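Local coordinates for protein vacuolar aminopeptidase 1 (Saccharomyces cerevisiae, PDB 5JGF) that removes N-terminal amino acids, preferably neutral or hydrophobic ones, from peptides in the vacuole as a dodecameric zinc aminopeptidase, and is the major cargo of cytoplasm-to-vacuole targeting, at residues Ala343-Leu348 with Ile432-Met437; Trp79-Gly84 with His332-Asn337. One frame throughout, in Å; residues are numbered along the deposited sequence.

Interaction 1 (Ala343-Leu348 with Ile432-Met437); sequences ADVNHL and IAQLSM. With ZN (zinc ion), chain K.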
loop_
_atom_site.group_PDB
_atom_site.type_symbol
_atom_site.label_atom_id
_atom_site.label_comp_id
_atom_site.label_asym_id
_atom_site.label_seq_id
_atom_site.Cartn_x
_atom_site.Cartn_y
_atom_site.Cartn_z
ATOM N N ALA D 343 -2.784 44.585 17.205
ATOM C CA ALA D 343 -1.437 44.555 16.654
ATOM C C ALA D 343 -0.688 43.269 16.958
ATOM O O ALA D 343 -0.227 43.056 18.078
ATOM C CB ALA D 343 -0.641 45.759 17.164
ATOM N N ASP D 344 -0.577 42.416 15.945
ATOM C CA ASP D 344 0.132 41.151 16.077
ATOM C C ASP D 344 0.951 40.990 14.802
ATOM O O ASP D 344 0.470 41.264 13.702
ATOM C CB ASP D 344 -0.856 39.988 16.225
ATOM C CG ASP D 344 -0.203 38.735 16.785
ATOM O OD1 ASP D 344 1.035 38.724 16.923
ATOM O OD2 ASP D 344 -0.929 37.762 17.088
ATOM N N VAL D 345 2.198 40.568 14.951
ATOM C CA VAL D 345 3.074 40.392 13.804
ATOM C C VAL D 345 2.455 39.487 12.747
ATOM O O VAL D 345 1.723 38.551 13.068
ATOM C CB VAL D 345 4.431 39.792 14.234
ATOM C CG1 VAL D 345 5.183 40.786 15.109
ATOM C CG2 VAL D 345 4.208 38.481 14.990
ATOM N N ASN D 346 2.719 39.797 11.483
ATOM C CA ASN D 346 2.232 38.968 10.395
ATOM C C ASN D 346 3.448 38.500 9.599
ATOM O O ASN D 346 4.588 38.720 10.016
ATOM C CB ASN D 346 1.212 39.702 9.510
ATOM C CG ASN D 346 1.480 41.182 9.406
ATOM O OD1 ASN D 346 2.618 41.606 9.243
ATOM N ND2 ASN D 346 0.418 41.982 9.480
ATOM N N HIS D 347 3.220 37.878 8.451
ATOM C CA HIS D 347 4.321 37.297 7.693
ATOM C C HIS D 347 4.994 38.063 6.570
ATOM O O HIS D 347 4.356 38.433 5.586
ATOM C CB HIS D 347 3.868 35.948 7.130
ATOM C CG HIS D 347 3.260 35.039 8.151
ATOM N ND1 HIS D 347 4.011 34.364 9.089
ATOM C CD2 HIS D 347 1.969 34.701 8.387
ATOM C CE1 HIS D 347 3.211 33.648 9.858
ATOM N NE2 HIS D 347 1.966 33.837 9.454
ATOM N N LEU D 348 6.298 38.274 6.713
ATOM C CA LEU D 348 7.074 38.918 5.665
ATOM C C LEU D 348 7.216 37.886 4.554
ATOM O O LEU D 348 7.279 36.685 4.817
ATOM C CB LEU D 348 8.482 39.269 6.151
ATOM C CG LEU D 348 8.746 40.614 6.818
ATOM C CD1 LEU D 348 10.206 40.669 7.271
ATOM C CD2 LEU D 348 8.450 41.741 5.832
ATOM N N ILE D 432 3.584 44.502 12.540
ATOM C CA ILE D 432 4.877 44.614 11.894
ATOM C C ILE D 432 5.171 43.203 11.400
ATOM O O ILE D 432 5.118 42.250 12.177
ATOM C CB ILE D 432 5.955 45.060 12.905
ATOM C CG1 ILE D 432 5.577 46.431 13.483
ATOM C CG2 ILE D 432 7.323 45.115 12.228
ATOM C CD1 ILE D 432 6.478 46.906 14.619
ATOM N N ALA D 433 5.452 43.070 10.108
ATOM C CA ALA D 433 5.726 41.766 9.522
ATOM C C ALA D 433 7.111 41.251 9.879
ATOM O O ALA D 433 8.047 42.027 10.064
ATOM C CB ALA D 433 5.568 41.834 8.005
ATOM N N GLN D 434 7.235 39.932 9.974
ATOM C CA GLN D 434 8.512 39.313 10.291
ATOM C C GLN D 434 8.672 37.997 9.544
ATOM O O GLN D 434 7.702 37.417 9.054
ATOM C CB GLN D 434 8.628 39.032 11.793
ATOM C CG GLN D 434 7.579 38.060 12.319
ATOM C CD GLN D 434 7.969 37.450 13.649
ATOM O OE1 GLN D 434 8.801 36.536 13.712
ATOM N NE2 GLN D 434 7.380 37.955 14.723
ATOM N N LEU D 435 9.912 37.538 9.460
ATOM C CA LEU D 435 10.222 36.268 8.823
ATOM C C LEU D 435 10.311 35.244 9.942
ATOM O O LEU D 435 10.523 35.604 11.100
ATOM C CB LEU D 435 11.584 36.325 8.128
ATOM C CG LEU D 435 11.717 37.031 6.780
ATOM C CD1 LEU D 435 13.195 37.173 6.432
ATOM C CD2 LEU D 435 10.984 36.230 5.713
ATOM N N SER D 436 10.125 33.977 9.593
ATOM C CA SER D 436 10.275 32.888 10.549
ATOM C C SER D 436 9.491 33.007 11.849
ATOM O O SER D 436 10.036 32.756 12.926
ATOM C CB SER D 436 11.763 32.729 10.881
ATOM O OG SER D 436 12.553 32.734 9.699
ATOM N N MET D 437 8.220 33.376 11.762
ATOM C CA MET D 437 7.409 33.492 12.964
ATOM C C MET D 437 7.431 32.145 13.700
ATOM O O MET D 437 7.395 31.085 13.074
ATOM C CB MET D 437 5.974 33.868 12.594
ATOM C CG MET D 437 5.172 34.432 13.746
ATOM S SD MET D 437 3.504 34.841 13.249
ATOM C CE MET D 437 3.806 36.185 12.095
HETATM ZN ZN ZN K . 1.340 36.740 17.667
HETATM O O HOH W 1 1.496 36.488 15.267
HETATM O O HOH W 2 6.813 34.618 9.188
HETATM O O HOH W 3 0.731 34.792 17.804
#
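The methyl end of Met437 packs between the His347 ring and Val345, against the backbone oxygens of Val345 and Asn346 as well. Its CE lies over one face of the imidazole, displaced toward the rim, 3.7 Å from the ring centroid in a CH-pi contact, and also packs 3.7 Å from Val345 CG2. The Met437 chain runs anti to the backbone N at CG and then bends at chi3 (-66°), which turns CE in among these groups; a flexible, unbranched thioether suits so curved a path. Nearby, Leu348 CG sits 3.6 Å from Ala433 CB, where a methyl is small enough to let the leucine come close, and Leu435 CD2 meets Leu348 CB.

Outside this apolar layer the backbones pair briefly, in parallel, about His347 and Gln434. Gln434 N donates to Asn346 O (2.9 Å), and Gln434 O accepts an almost straight bond from Leu348 N, which stands above the carbonyl plane. One residue thus brackets His347. A water lying in the plane of the imidazole at its edge bridges His347 ND1, Gln434 O and Met437 N, which would help to hold the ring's rotation. At the polar border Asp344 binds a zinc ion through OD1 (2.1 Å) and, more loosely, OD2; a zinc-bound water donates to Val345 O (3.0 Å). His91 and Asp262 also bind this metal.

His347, probably a substrate-binding residue, also meets His169 of a second subunit edge-to-face. The contact lies at the ends of adjacent strands 339-347 and 426-434 of the central mixed sheet, with helix 261-278 against Val345 and Met437 and strand 442-445 beside Ile432 and Gln434.

Interaction 2 (Trp79-Gly84 with His332-Asn337); sequences WRAEKG and HTVWAN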
loop_
_atom_site.group_PDB
_atom_site.type_symbol
_atom_site.label_atom_id
_atom_site.label_comp_id
_atom_site.label_asym_id
_atom_site.label_seq_id
_atom_site.Cartn_x
_atom_site.Cartn_y
_atom_site.Cartn_z
ATOM N N TRP D 79 -13.136 63.946 28.270
ATOM C CA TRP D 79 -13.609 62.780 27.532
ATOM C C TRP D 79 -15.093 62.531 27.776
ATOM O O TRP D 79 -15.609 62.792 28.864
ATOM C CB TRP D 79 -12.825 61.528 27.947
ATOM C CG TRP D 79 -13.322 60.272 27.275
ATOM C CD1 TRP D 79 -13.117 59.900 25.975
ATOM C CD2 TRP D 79 -14.143 59.252 27.859
ATOM N NE1 TRP D 79 -13.760 58.713 25.714
ATOM C CE2 TRP D 79 -14.396 58.292 26.852
ATOM C CE3 TRP D 79 -14.690 59.054 29.136
ATOM C CZ2 TRP D 79 -15.174 57.149 27.081
ATOM C CZ3 TRP D 79 -15.463 57.917 29.365
ATOM C CH2 TRP D 79 -15.696 56.978 28.338
ATOM N N ARG D 80 -15.777 62.039 26.749
ATOM C CA ARG D 80 -17.189 61.696 26.848
ATOM C C ARG D 80 -17.393 60.444 26.004
ATOM O O ARG D 80 -16.629 60.194 25.072
ATOM C CB ARG D 80 -18.079 62.848 26.358
ATOM C CG ARG D 80 -17.817 63.323 24.946
ATOM C CD ARG D 80 -18.449 64.696 24.725
ATOM N NE ARG D 80 -18.142 65.243 23.406
ATOM C CZ ARG D 80 -18.828 64.972 22.301
ATOM N NH1 ARG D 80 -19.876 64.158 22.347
ATOM N NH2 ARG D 80 -18.464 65.516 21.146
ATOM N N ALA D 81 -18.411 59.662 26.346
ATOM C CA ALA D 81 -18.718 58.407 25.663
ATOM C C ALA D 81 -18.631 58.438 24.143
ATOM O O ALA D 81 -18.074 57.525 23.528
ATOM C CB ALA D 81 -20.097 57.923 26.083
ATOM N N GLU D 82 -19.187 59.478 23.535
ATOM C CA GLU D 82 -19.185 59.599 22.084
ATOM C C GLU D 82 -17.792 59.671 21.461
ATOM O O GLU D 82 -17.632 59.435 20.264
ATOM C CB GLU D 82 -20.018 60.817 21.668
ATOM C CG GLU D 82 -21.482 60.732 22.099
ATOM C CD GLU D 82 -21.708 60.999 23.590
ATOM O OE1 GLU D 82 -22.809 60.666 24.081
ATOM O OE2 GLU D 82 -20.812 61.547 24.273
ATOM N N LYS D 83 -16.786 59.996 22.268
ATOM C CA LYS D 83 -15.413 60.079 21.779
ATOM C C LYS D 83 -14.792 58.692 21.612
ATOM O O LYS D 83 -13.770 58.531 20.937
ATOM C CB LYS D 83 -14.564 60.912 22.737
ATOM C CG LYS D 83 -14.806 62.409 22.595
ATOM C CD LYS D 83 -14.294 62.883 21.246
ATOM C CE LYS D 83 -14.624 64.334 20.983
ATOM N NZ LYS D 83 -14.030 64.768 19.686
ATOM N N GLY D 84 -15.420 57.698 22.232
ATOM C CA GLY D 84 -14.931 56.335 22.147
ATOM C C GLY D 84 -13.559 56.151 22.764
ATOM O O GLY D 84 -13.072 57.009 23.505
ATOM N N HIS D 332 -22.053 51.072 25.639
ATOM C CA HIS D 332 -22.374 50.630 24.288
ATOM C C HIS D 332 -22.052 51.764 23.328
ATOM O O HIS D 332 -21.558 51.538 22.223
ATOM C CB HIS D 332 -23.848 50.236 24.192
ATOM C CG HIS D 332 -24.191 49.021 24.995
ATOM N ND1 HIS D 332 -23.703 47.768 24.691
ATOM C CD2 HIS D 332 -24.945 48.870 26.108
ATOM C CE1 HIS D 332 -24.141 46.899 25.584
ATOM N NE2 HIS D 332 -24.897 47.542 26.455
ATOM N N THR D 333 -22.326 52.990 23.757
ATOM C CA THR D 333 -22.032 54.153 22.933
ATOM C C THR D 333 -20.521 54.323 22.837
ATOM O O THR D 333 -19.994 54.680 21.786
ATOM C CB THR D 333 -22.657 55.431 23.530
ATOM O OG1 THR D 333 -24.081 55.358 23.405
ATOM C CG2 THR D 333 -22.147 56.668 22.807
ATOM N N VAL D 334 -19.830 54.055 23.942
ATOM C CA VAL D 334 -18.377 54.168 23.984
ATOM C C VAL D 334 -17.726 53.268 22.933
ATOM O O VAL D 334 -16.960 53.727 22.089
ATOM C CB VAL D 334 -17.826 53.775 25.372
ATOM C CG1 VAL D 334 -16.297 53.712 25.336
ATOM C CG2 VAL D 334 -18.297 54.782 26.422
ATOM N N TRP D 335 -18.043 51.979 22.981
ATOM C CA TRP D 335 -17.459 51.034 22.041
ATOM C C TRP D 335 -17.908 51.244 20.602
ATOM O O TRP D 335 -17.130 51.031 19.672
ATOM C CB TRP D 335 -17.741 49.603 22.508
ATOM C CG TRP D 335 -16.966 49.270 23.753
ATOM C CD1 TRP D 335 -17.474 48.924 24.973
ATOM C CD2 TRP D 335 -15.540 49.299 23.904
ATOM N NE1 TRP D 335 -16.452 48.740 25.875
ATOM C CE2 TRP D 335 -15.255 48.965 25.246
ATOM C CE3 TRP D 335 -14.476 49.579 23.036
ATOM C CZ2 TRP D 335 -13.948 48.903 25.743
ATOM C CZ3 TRP D 335 -13.174 49.515 23.528
ATOM C CH2 TRP D 335 -12.924 49.181 24.872
ATOM N N ALA D 336 -19.150 51.680 20.408
ATOM C CA ALA D 336 -19.642 51.917 19.057
ATOM C C ALA D 336 -18.803 53.005 18.392
ATOM O O ALA D 336 -18.668 53.037 17.168
ATOM C CB ALA D 336 -21.112 52.327 19.091
ATOM N N ASN D 337 -18.224 53.885 19.204
ATOM C CA ASN D 337 -17.402 54.980 18.693
ATOM C C ASN D 337 -15.902 54.741 18.836
ATOM O O ASN D 337 -15.111 55.661 18.648
ATOM C CB ASN D 337 -17.763 56.284 19.417
ATOM C CG ASN D 337 -19.096 56.849 18.972
ATOM O OD1 ASN D 337 -19.223 57.370 17.861
ATOM N ND2 ASN D 337 -20.103 56.743 19.834
#
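Asn337, packed against the backbone of Glu82, has its amide nitrogen ND2 gripped twice: it donates to Thr333 O (2.8 Å) within its own chain and is hydrogen-bonded to Lys47 O of a third subunit. The residue closes the C-terminal end of helix 331-336, which here meets a 3-10 turn, 81-83; turn and helix end each lead into a parallel strand of the central mixed sheet, 86-91 and 339-347. With CG anti to the carbonyl carbon (chi1 -74°), the amide carbon CG comes to lie 3.2 Å from Glu82 O. Asparagine suits the place because its short side chain can fold back on the last helical turn and still offer a second N-H to the neighbouring subunit. An alanine here would probably leave Thr333 O without its side-chain donor and Lys47 O of the other subunit without this bond, and thin the packing on Glu82 O to that of CB alone.

Apolar contacts hold the other flank. Val334 CG2 touches Ala81 CB at 3.6 Å and Trp79 CH2 at 3.9 Å, the valine crossing the indole at about a right angle. CG2 thus lies against both the alanine and the indole, and the second branch, CG1, adds a contact with Trp79 CZ2. The indole is tied down by NE1, which donates to Gly84 O (2.9 Å), and by an edge-to-face contact with Phe289. Ala81 O accepts Gly84 N inside the turn and also receives Val334 CA-H across the contact, nearly straight. Gly84 has a positive phi (64°), and its CA lies 3.3 Å from Val334 O; a beta carbon on it would fall only 2.1 Å from Asn337 O.

How the interactions relate
Interaction 2 precedes interaction 1 along the chain: helix 331-336, which ends in interaction 2, leads directly into strand 339-347, whose far end carries interaction 1. The loop 79-84 likewise runs into strand 86-91, the parallel neighbour of 339-347, and that strand delivers His91 to the same zinc ion as Asp344. The two contacts therefore lie toward opposite ends of this strand pair, with centres 31 Å apart and nearest atoms about 13 Å apart, and they do not touch. Interaction 1 lines the dinuclear zinc site and meets a second subunit there; interaction 2 is remote from it and meets a third, so both border interfaces of the dodecamer.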